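Local structure of UDP-L-Rhamnose Synthase (Acanthamoeba polyphaga mimivirus, 7JID) at residues K21-Q26 with V201-A206; N101-Y106 with R207-G212; R148-F153 with V157-I162. The protein probably converts UDP-4-keto-6-deoxy-D-glucose into UDP-L-rhamnose by epimerisation followed by NADPH-dependent reduction. All coordinates share one frame; numbering follows the deposited sequence.

Contact 1 of 3, residues K21-Q26 with V201-A206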
loop_
_atom_site.group_PDB
_atom_site.type_symbol
_atom_site.label_atom_id
_atom_site.label_comp_id
_atom_site.label_asym_id
_atom_site.label_seq_id
_atom_site.Cartn_x
_atom_site.Cartn_y
_atom_site.Cartn_z
ATOM N N LYS A 21 -9.328 15.538 24.034
ATOM C CA LYS A 21 -10.156 16.151 25.114
ATOM C C LYS A 21 -10.149 15.274 26.362
ATOM O O LYS A 21 -9.993 15.829 27.473
ATOM C CB LYS A 21 -11.599 16.370 24.669
ATOM C CG LYS A 21 -11.934 17.817 24.367
ATOM C CD LYS A 21 -12.665 18.014 23.058
ATOM C CE LYS A 21 -12.509 19.416 22.505
ATOM N NZ LYS A 21 -12.545 19.415 21.026
ATOM N N ILE A 22 -10.332 13.961 26.197
ATOM C CA ILE A 22 -10.358 13.002 27.329
ATOM C C ILE A 22 -8.968 12.906 27.961
ATOM O O ILE A 22 -8.903 12.827 29.178
ATOM C CB ILE A 22 -10.895 11.631 26.887
ATOM C CG1 ILE A 22 -12.375 11.761 26.522
ATOM C CG2 ILE A 22 -10.644 10.578 27.962
ATOM C CD1 ILE A 22 -12.901 10.672 25.629
ATOM N N LEU A 23 -7.882 12.876 27.176
ATOM C CA LEU A 23 -6.508 12.785 27.729
ATOM C C LEU A 23 -6.257 14.009 28.622
ATOM O O LEU A 23 -5.615 13.847 29.694
ATOM C CB LEU A 23 -5.504 12.696 26.572
ATOM C CG LEU A 23 -5.297 11.292 25.974
ATOM C CD1 LEU A 23 -4.426 11.381 24.728
ATOM C CD2 LEU A 23 -4.678 10.311 26.944
ATOM N N GLU A 24 -6.785 15.165 28.218
ATOM C CA GLU A 24 -6.548 16.471 28.881
ATOM C C GLU A 24 -7.377 16.541 30.169
ATOM O O GLU A 24 -6.819 16.983 31.191
ATOM C CB GLU A 24 -6.818 17.607 27.901
ATOM C CG GLU A 24 -5.639 17.807 26.969
ATOM C CD GLU A 24 -5.663 19.069 26.138
ATOM O OE1 GLU A 24 -6.770 19.482 25.734
ATOM O OE2 GLU A 24 -4.573 19.617 25.878
ATOM N N GLN A 25 -8.617 16.040 30.146
ATOM C CA GLN A 25 -9.475 15.945 31.362
ATOM C C GLN A 25 -8.829 14.981 32.376
ATOM O O GLN A 25 -8.978 15.207 33.589
ATOM C CB GLN A 25 -10.912 15.569 30.969
ATOM C CG GLN A 25 -11.345 14.165 31.370
ATOM C CD GLN A 25 -12.710 13.790 30.833
ATOM O OE1 GLN A 25 -13.340 14.536 30.081
ATOM N NE2 GLN A 25 -13.186 12.620 31.226
ATOM N N GLN A 26 -8.114 13.954 31.911
ATOM C CA GLN A 26 -7.413 12.963 32.764
ATOM C C GLN A 26 -6.092 13.532 33.313
ATOM O O GLN A 26 -5.397 12.790 34.021
ATOM C CB GLN A 26 -7.146 11.675 31.984
ATOM C CG GLN A 26 -8.399 10.874 31.671
ATOM C CD GLN A 26 -8.061 9.493 31.167
ATOM O OE1 GLN A 26 -6.901 9.141 31.015
ATOM N NE2 GLN A 26 -9.073 8.720 30.828
ATOM N N VAL A 201 -11.283 2.860 27.196
ATOM C CA VAL A 201 -10.587 1.565 27.126
ATOM C C VAL A 201 -9.330 1.751 26.268
ATOM O O VAL A 201 -8.266 1.234 26.658
ATOM C CB VAL A 201 -11.550 0.514 26.570
ATOM C CG1 VAL A 201 -10.859 -0.759 26.229
ATOM C CG2 VAL A 201 -12.720 0.238 27.514
ATOM N N MET A 202 -9.459 2.436 25.130
ATOM C CA MET A 202 -8.325 2.599 24.193
ATOM C C MET A 202 -7.213 3.352 24.943
ATOM O O MET A 202 -6.056 2.934 24.857
ATOM C CB MET A 202 -8.733 3.366 22.936
ATOM C CG MET A 202 -7.534 3.861 22.180
ATOM S SD MET A 202 -7.969 4.578 20.632
ATOM C CE MET A 202 -8.802 6.029 21.203
ATOM N N ILE A 203 -7.584 4.419 25.643
ATOM C CA ILE A 203 -6.611 5.241 26.423
ATOM C C ILE A 203 -5.957 4.342 27.478
ATOM O O ILE A 203 -4.733 4.464 27.702
ATOM C CB ILE A 203 -7.278 6.483 27.038
ATOM C CG1 ILE A 203 -7.608 7.493 25.948
ATOM C CG2 ILE A 203 -6.371 7.096 28.105
ATOM C CD1 ILE A 203 -8.396 8.672 26.367
ATOM N N ASP A 204 -6.754 3.516 28.177
ATOM C CA ASP A 204 -6.211 2.607 29.216
ATOM C C ASP A 204 -5.156 1.687 28.591
ATOM O O ASP A 204 -4.088 1.475 29.157
ATOM C CB ASP A 204 -7.334 1.849 29.934
ATOM C CG ASP A 204 -6.839 1.122 31.179
ATOM O OD1 ASP A 204 -6.465 1.868 32.145
ATOM O OD2 ASP A 204 -6.730 -0.141 31.153
ATOM N N MET A 205 -5.491 1.027 27.488
ATOM C CA MET A 205 -4.576 0.140 26.749
ATOM C C MET A 205 -3.260 0.861 26.361
ATOM O O MET A 205 -2.199 0.265 26.578
ATOM C CB MET A 205 -5.289 -0.403 25.501
ATOM C CG MET A 205 -6.315 -1.414 25.860
ATOM S SD MET A 205 -7.261 -1.889 24.374
ATOM C CE MET A 205 -6.313 -3.346 23.945
ATOM N N ALA A 206 -3.323 2.098 25.867
ATOM C CA ALA A 206 -2.160 2.920 25.443
ATOM C C ALA A 206 -1.376 3.294 26.725
ATOM O O ALA A 206 -0.157 3.061 26.768
ATOM C CB ALA A 206 -2.601 4.147 24.702
#

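Contact 2 of 3, residues N101-Y106 with R207-G212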
loop_
_atom_site.group_PDB
_atom_site.type_symbol
_atom_site.label_atom_id
_atom_site.label_comp_id
_atom_site.label_asym_id
_atom_site.label_seq_id
_atom_site.Cartn_x
_atom_site.Cartn_y
_atom_site.Cartn_z
ATOM N N ASN A 101 11.495 3.393 20.304
ATOM C CA ASN A 101 10.944 2.583 21.432
ATOM C C ASN A 101 9.813 3.359 22.103
ATOM O O ASN A 101 9.731 3.366 23.358
ATOM C CB ASN A 101 12.025 2.240 22.472
ATOM C CG ASN A 101 13.068 1.275 21.952
ATOM O OD1 ASN A 101 14.255 1.602 21.895
ATOM N ND2 ASN A 101 12.642 0.078 21.581
ATOM N N ILE A 102 8.960 4.023 21.314
ATOM C CA ILE A 102 7.806 4.787 21.851
ATOM C C ILE A 102 6.527 4.050 21.425
ATOM O O ILE A 102 6.374 3.756 20.237
ATOM C CB ILE A 102 7.755 6.260 21.416
ATOM C CG1 ILE A 102 9.028 7.031 21.804
ATOM C CG2 ILE A 102 6.533 6.891 22.035
ATOM C CD1 ILE A 102 9.120 8.370 21.163
ATOM N N HIS A 103 5.696 3.706 22.392
ATOM C CA HIS A 103 4.444 2.961 22.107
ATOM C C HIS A 103 3.577 3.775 21.140
ATOM O O HIS A 103 3.360 4.968 21.377
ATOM C CB HIS A 103 3.724 2.672 23.417
ATOM C CG HIS A 103 2.437 1.957 23.232
ATOM N ND1 HIS A 103 1.280 2.609 22.867
ATOM C CD2 HIS A 103 2.153 0.650 23.328
ATOM C CE1 HIS A 103 0.323 1.704 22.723
ATOM N NE2 HIS A 103 0.821 0.494 23.016
ATOM N N LEU A 104 3.045 3.113 20.108
ATOM C CA LEU A 104 2.129 3.718 19.113
ATOM C C LEU A 104 0.781 3.014 19.218
ATOM O O LEU A 104 0.762 1.791 19.159
ATOM C CB LEU A 104 2.697 3.553 17.715
ATOM C CG LEU A 104 1.793 3.986 16.551
ATOM C CD1 LEU A 104 1.505 5.472 16.626
ATOM C CD2 LEU A 104 2.476 3.644 15.254
ATOM N N THR A 105 -0.273 3.808 19.318
ATOM C CA THR A 105 -1.661 3.350 19.086
ATOM C C THR A 105 -2.049 3.783 17.673
ATOM O O THR A 105 -2.113 4.973 17.425
ATOM C CB THR A 105 -2.641 3.879 20.137
ATOM O OG1 THR A 105 -2.148 3.553 21.449
ATOM C CG2 THR A 105 -4.012 3.280 19.934
ATOM N N TYR A 106 -2.373 2.803 16.845
ATOM C CA TYR A 106 -2.928 3.001 15.495
ATOM C C TYR A 106 -4.424 2.667 15.531
ATOM O O TYR A 106 -4.784 1.536 15.752
ATOM C CB TYR A 106 -2.162 2.170 14.464
ATOM C CG TYR A 106 -2.901 2.022 13.162
ATOM C CD1 TYR A 106 -3.113 3.125 12.336
ATOM C CD2 TYR A 106 -3.337 0.786 12.762
ATOM C CE1 TYR A 106 -3.818 2.987 11.156
ATOM C CE2 TYR A 106 -4.050 0.629 11.579
ATOM C CZ TYR A 106 -4.239 1.731 10.763
ATOM O OH TYR A 106 -4.964 1.656 9.602
ATOM N N ARG A 207 -2.077 3.675 27.785
ATOM C CA ARG A 207 -1.392 3.950 29.086
ATOM C C ARG A 207 -0.603 2.710 29.513
ATOM O O ARG A 207 0.575 2.841 30.032
ATOM C CB ARG A 207 -2.419 4.388 30.127
ATOM C CG ARG A 207 -1.784 4.705 31.472
ATOM C CD ARG A 207 -2.805 5.300 32.376
ATOM N NE ARG A 207 -2.967 6.714 32.092
ATOM C CZ ARG A 207 -4.044 7.288 31.621
ATOM N NH1 ARG A 207 -5.126 6.582 31.359
ATOM N NH2 ARG A 207 -4.056 8.593 31.456
ATOM N N ASN A 208 -1.176 1.521 29.336
ATOM C CA ASN A 208 -0.579 0.246 29.796
ATOM C C ASN A 208 0.518 -0.259 28.856
ATOM O O ASN A 208 1.060 -1.302 29.151
ATOM C CB ASN A 208 -1.630 -0.841 30.013
ATOM C CG ASN A 208 -2.529 -0.572 31.197
ATOM O OD1 ASN A 208 -2.214 0.267 32.048
ATOM N ND2 ASN A 208 -3.696 -1.213 31.225
ATOM N N LYS A 209 0.683 0.362 27.689
ATOM C CA LYS A 209 1.625 -0.045 26.613
ATOM C C LYS A 209 1.203 -1.421 26.092
ATOM O O LYS A 209 2.045 -2.162 25.624
ATOM C CB LYS A 209 3.088 0.050 27.079
ATOM C CG LYS A 209 3.508 1.476 27.360
ATOM C CD LYS A 209 4.853 1.626 28.078
ATOM C CE LYS A 209 6.029 1.086 27.312
ATOM N NZ LYS A 209 7.284 1.689 27.831
ATOM N N THR A 210 -0.108 -1.742 26.146
ATOM C CA THR A 210 -0.626 -2.978 25.520
ATOM C C THR A 210 -0.324 -2.861 24.017
ATOM O O THR A 210 -0.672 -1.805 23.456
ATOM C CB THR A 210 -2.122 -3.168 25.792
ATOM O OG1 THR A 210 -2.360 -3.099 27.198
ATOM C CG2 THR A 210 -2.651 -4.446 25.189
ATOM N N THR A 211 0.108 -3.935 23.373
ATOM C CA THR A 211 0.435 -3.912 21.924
ATOM C C THR A 211 -0.299 -5.056 21.244
ATOM O O THR A 211 -0.900 -5.876 21.941
ATOM C CB THR A 211 1.940 -3.933 21.607
ATOM O OG1 THR A 211 2.518 -5.153 22.076
ATOM C CG2 THR A 211 2.613 -2.703 22.165
ATOM N N GLY A 212 -0.257 -5.071 19.915
ATOM C CA GLY A 212 -0.874 -6.143 19.141
ATOM C C GLY A 212 -2.135 -5.664 18.433
ATOM O O GLY A 212 -2.528 -4.517 18.612
HETATM O O HOH W 1 8.150 1.519 25.111
#

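Contact 3 of 3, residues R148-F153 with V157-I162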
loop_
_atom_site.group_PDB
_atom_site.type_symbol
_atom_site.label_atom_id
_atom_site.label_comp_id
_atom_site.label_asym_id
_atom_site.label_seq_id
_atom_site.Cartn_x
_atom_site.Cartn_y
_atom_site.Cartn_z
ATOM N N ARG A 148 -2.663 -5.903 7.902
ATOM C CA ARG A 148 -1.686 -7.002 7.821
ATOM C C ARG A 148 -0.305 -6.440 8.168
ATOM O O ARG A 148 0.443 -7.097 8.914
ATOM C CB ARG A 148 -1.728 -7.589 6.419
ATOM C CG ARG A 148 -3.066 -8.230 6.104
ATOM C CD ARG A 148 -3.092 -8.851 4.740
ATOM N NE ARG A 148 -2.312 -10.082 4.739
ATOM C CZ ARG A 148 -2.199 -10.846 3.669
ATOM N NH1 ARG A 148 -2.789 -10.502 2.542
ATOM N NH2 ARG A 148 -1.482 -11.959 3.725
ATOM N N LEU A 149 0.063 -5.291 7.600
ATOM C CA LEU A 149 1.425 -4.744 7.800
ATOM C C LEU A 149 1.635 -4.440 9.275
ATOM O O LEU A 149 2.769 -4.632 9.803
ATOM C CB LEU A 149 1.642 -3.506 6.922
ATOM C CG LEU A 149 1.801 -3.832 5.442
ATOM C CD1 LEU A 149 1.583 -2.594 4.587
ATOM C CD2 LEU A 149 3.173 -4.427 5.194
ATOM N N MET A 150 0.574 -4.086 9.988
ATOM C CA MET A 150 0.710 -3.751 11.436
ATOM C C MET A 150 1.071 -4.993 12.253
ATOM O O MET A 150 1.672 -4.826 13.334
ATOM C CB MET A 150 -0.535 -3.080 12.002
ATOM C CG MET A 150 -0.735 -1.683 11.486
ATOM S SD MET A 150 0.611 -0.538 11.978
ATOM C CE MET A 150 0.086 0.937 11.094
ATOM N N HIS A 151 0.789 -6.186 11.743
ATOM C CA HIS A 151 1.100 -7.450 12.452
ATOM C C HIS A 151 2.621 -7.634 12.484
ATOM O O HIS A 151 3.093 -8.393 13.342
ATOM C CB HIS A 151 0.362 -8.620 11.806
ATOM C CG HIS A 151 -1.085 -8.696 12.182
ATOM N ND1 HIS A 151 -2.066 -7.825 11.659
ATOM C CD2 HIS A 151 -1.753 -9.570 12.981
ATOM C CE1 HIS A 151 -3.245 -8.145 12.174
ATOM N NE2 HIS A 151 -3.082 -9.273 12.911
ATOM N N PHE A 152 3.378 -7.000 11.585
ATOM C CA PHE A 152 4.864 -7.000 11.641
ATOM C C PHE A 152 5.392 -6.128 12.787
ATOM O O PHE A 152 6.627 -6.177 13.040
ATOM C CB PHE A 152 5.462 -6.532 10.314
ATOM C CG PHE A 152 5.297 -7.546 9.230
ATOM C CD1 PHE A 152 6.077 -8.680 9.205
ATOM C CD2 PHE A 152 4.389 -7.352 8.212
ATOM C CE1 PHE A 152 5.919 -9.620 8.199
ATOM C CE2 PHE A 152 4.245 -8.284 7.193
ATOM C CZ PHE A 152 4.985 -9.442 7.213
ATOM N N PHE A 153 4.523 -5.386 13.489
ATOM C CA PHE A 153 4.871 -4.507 14.617
ATOM C C PHE A 153 4.111 -4.941 15.887
ATOM O O PHE A 153 3.782 -4.115 16.694
ATOM C CB PHE A 153 4.550 -3.051 14.276
ATOM C CG PHE A 153 5.315 -2.497 13.109
ATOM C CD1 PHE A 153 6.483 -1.784 13.306
ATOM C CD2 PHE A 153 4.853 -2.673 11.816
ATOM C CE1 PHE A 153 7.190 -1.283 12.225
ATOM C CE2 PHE A 153 5.552 -2.154 10.734
ATOM C CZ PHE A 153 6.711 -1.445 10.947
ATOM N N VAL A 157 3.287 -1.842 18.362
ATOM C CA VAL A 157 2.108 -1.026 17.937
ATOM C C VAL A 157 0.812 -1.678 18.417
ATOM O O VAL A 157 0.660 -2.903 18.246
ATOM C CB VAL A 157 2.067 -0.841 16.423
ATOM C CG1 VAL A 157 0.796 -0.153 15.959
ATOM C CG2 VAL A 157 3.307 -0.100 15.934
ATOM N N LEU A 158 -0.081 -0.866 18.930
ATOM C CA LEU A 158 -1.446 -1.276 19.263
ATOM C C LEU A 158 -2.325 -0.968 18.039
ATOM O O LEU A 158 -2.534 0.228 17.783
ATOM C CB LEU A 158 -1.936 -0.539 20.512
ATOM C CG LEU A 158 -3.325 -0.911 21.032
ATOM C CD1 LEU A 158 -3.383 -2.385 21.390
ATOM C CD2 LEU A 158 -3.686 0.004 22.182
ATOM N N ASN A 159 -2.843 -1.992 17.382
ATOM C CA ASN A 159 -3.685 -1.883 16.168
ATOM C C ASN A 159 -5.139 -2.154 16.568
ATOM O O ASN A 159 -5.510 -3.307 16.724
ATOM C CB ASN A 159 -3.105 -2.765 15.077
ATOM C CG ASN A 159 -4.065 -2.964 13.929
ATOM O OD1 ASN A 159 -4.680 -1.996 13.496
ATOM N ND2 ASN A 159 -4.098 -4.174 13.410
ATOM N N LEU A 160 -5.944 -1.121 16.656
ATOM C CA LEU A 160 -7.341 -1.260 17.130
ATOM C C LEU A 160 -8.292 -1.221 15.923
ATOM O O LEU A 160 -8.256 -0.263 15.135
ATOM C CB LEU A 160 -7.720 -0.164 18.126
ATOM C CG LEU A 160 -6.883 -0.173 19.403
ATOM C CD1 LEU A 160 -7.326 0.938 20.318
ATOM C CD2 LEU A 160 -6.892 -1.539 20.087
ATOM N N ARG A 161 -9.028 -2.303 15.708
ATOM C CA ARG A 161 -10.034 -2.343 14.623
ATOM C C ARG A 161 -11.413 -1.876 15.087
ATOM O O ARG A 161 -12.191 -2.630 15.718
ATOM C CB ARG A 161 -10.077 -3.781 14.104
ATOM C CG ARG A 161 -8.802 -4.300 13.481
ATOM C CD ARG A 161 -9.133 -5.690 13.006
ATOM N NE ARG A 161 -8.054 -6.449 12.455
ATOM C CZ ARG A 161 -7.984 -7.777 12.450
ATOM N NH1 ARG A 161 -8.884 -8.492 13.111
ATOM N NH2 ARG A 161 -6.973 -8.357 11.826
ATOM N N ILE A 162 -11.741 -0.595 14.849
ATOM C CA ILE A 162 -13.108 -0.083 15.131
ATOM C C ILE A 162 -13.948 -0.289 13.865
ATOM O O ILE A 162 -13.375 -0.402 12.768
ATOM C CB ILE A 162 -13.107 1.374 15.605
ATOM C CG1 ILE A 162 -12.474 2.302 14.564
ATOM C CG2 ILE A 162 -12.454 1.462 16.977
ATOM C CD1 ILE A 162 -12.923 3.741 14.742
HETATM O O HOH W 2 0.208 -4.238 15.808
#

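Contact 1 of 3, residues K21-Q26 with V201-A206
Ile-203 pushes its branched side chain from helix 195-207 against Ile-22, Leu-23 and Gln-26, at the C-terminal end of helix 14-25. It is the single residue of 201-206 that reaches the other segment, and its two branches divide the work. The apolar contacts come first. The terminal methyl CD1 of Ile-203 presses on the branch methyl of Ile-22, CD1 to CG2 at 3.4 Å, tight for two carbons, while CB of Ile-22 lies 3.9 Å from the same CD1. In Ile-22, CG2 is anti to the backbone N (the CG1 torsion is -67°), and this turn presents the short branch, not the ethyl arm, to the partner. Leu-23 arrives at an angle with CD2, which rests 3.8 Å from CG2 of Ile-203 and 4.1 Å from its CD1, so one leucine methyl touches both branches. Beta-branched isoleucines suit the place because they fill the space close to the helix backbones, whose nearest CA atoms, Leu-23 and Ile-203, stay 7.7 Å apart.

The second kind of contact is polar against apolar. Gln-26 runs extended beyond CG, antiparallel to Ile-203, and lays its amide alongside the CG2 methyl, with OE1 of Gln-26 3.6 Å from CG2 of Ile-203. No hydrogen bond crosses between the segments; OE1 accepts one from NH2 of Arg-207 instead. OE1 thus borders the hydrocarbon patch and is paired just past the end of the segment.

Both helices lie against the same face of the parallel sheet of this Rossmann-type fold. Leu-23 also packs on Trp-6 and Ile-8 of strand 5-9 and on Val-30 of strand 29-32, whereas Met-202 and Met-205 cover Leu-160 and Leu-158 of strand 157-162.

Contact 2 of 3, residues N101-Y106 with R207-G212
His-103 directs its imidazole at the turn formed by Lys-209, Thr-210 and Thr-211, tying strand 103-109 of the Rossmann-type sheet to the loop between helix 195-207 and strand 212-215. A chi1 of 179° swings the ring away from the backbone N and straight across to the other segment. NE2 donates to the backbone O of Thr-210 at 2.8 Å, and the bond is nearly straight, 165° at the hydrogen. The two flat groups are turned differently against each other: the oxygen lies close to the plane of the imidazole, at its edge, but NE2 stands well above the carbonyl plane, 51° out of it, and so is not on a lone pair.

Beside this bond, CD2 of His-103 also touches two aliphatic groups, each approaching the ring obliquely. CA of Lys-209 is 3.4 Å away from CD2, and the CG2 methyl of Thr-211 is 3.6 Å from the same carbon. Thr-211 and His-103 pass one another in antiparallel fashion; the threonine offers its methyl to the ring while OG1 bonds to the backbone O of Asp-154. Lys-209 has positive phi in a Schellman motif ending helix 195-207, which brings its backbone close to the histidine. Its side chain bends at chi3, and NZ reaches a water at 2.9 Å that also donates to the backbone O of Asn-101, 3.0 Å away.

Histidine suits this buried site because one flat ring supplies both a donor and carbon surface. The bond requires a proton on NE2, and it satisfies a carbonyl in a turn without regular strand pairing, while the ammonium of the solvent-exposed Lys-209 is linked to Asn-101 through water.

Contact 3 of 3, residues R148-F153 with V157-I162
Phe-153 and Val-157 close the tight connection between helix 138-150 and strand 157-162, through a backbone hydrogen bond. Val-157 N donates to Phe-153 O at 2.9 Å; the donor lies almost on the extension of the carbonyl, though the angle at the hydrogen is only 142°. A water gives a second link, donating to Met-150 O at 2.9 Å and to Val-157 O at 2.8 Å, and so joins the 148-153 segment to the strand.

Apolar contacts accompany these bonds. Val-157 sends its branches two ways: CG2 meets CB of Phe-153 at 3.6 Å, and CG1 meets SD of Met-150 at 4.0 Å. The methionine bends at chi2 (-64°), which leaves its flexible thioether across the valine methyl. Its CB, meanwhile, covers the side chain of Asn-159, 4.0 Å from ND2.

The polar group lies further along the strand. Arg-161, extended from CG to NE, brings NH2 to the edge of the His-151 ring, 3.8 Å from CE1, with guanidinium and ring planes 41° apart. Asp-147 gathers all three polar side chains, through a salt bridge to Arg-161 NH2 and hydrogen bonds from Asn-159 ND2 to OD1 and from His-151 ND1 to the backbone O, while Thr-213 takes a further bond from Asn-159 ND2 and Asn-215 one from Arg-161 NH1. The aspartate probably offsets the charge of Arg-161 beside the histidine, whose own charge is not established, so the polar ends of Asn-159, Arg-161 and His-151 all have partners.

The segment thus lies over one face of the central parallel sheet, where strands 103-109 and 212-215 flank 157-162; Phe-153 meets Phe-95 of helix 79-99 edge-to-face, whereas Phe-152 stacks on Phe-95 of the second subunit, placing 148-153 at the dimer interface.

In the fold
All three contacts meet around the central sheet, in which strands 103-109 and 157-162 are neighbours: Leu-158 N bonds to Leu-104 O at 2.8 Å, joining contacts 2 and 3, whose centres are 10 Å apart. Contacts 1 and 2 share helix 195-207 and its exit, with centres 13 Å apart; Met-205 O and Thr-210 N probably form a hydrogen bond at 2.9 Å. Contact 1 reaches contact 3 through methionine-leucine packing, its centre 19 Å away. As for the ligands, the side chain of Ile-22 is about 13 Å from NADP, that of Asn-159 about 10 Å, and that of Arg-161 about 8 Å from UDP-rhamnose.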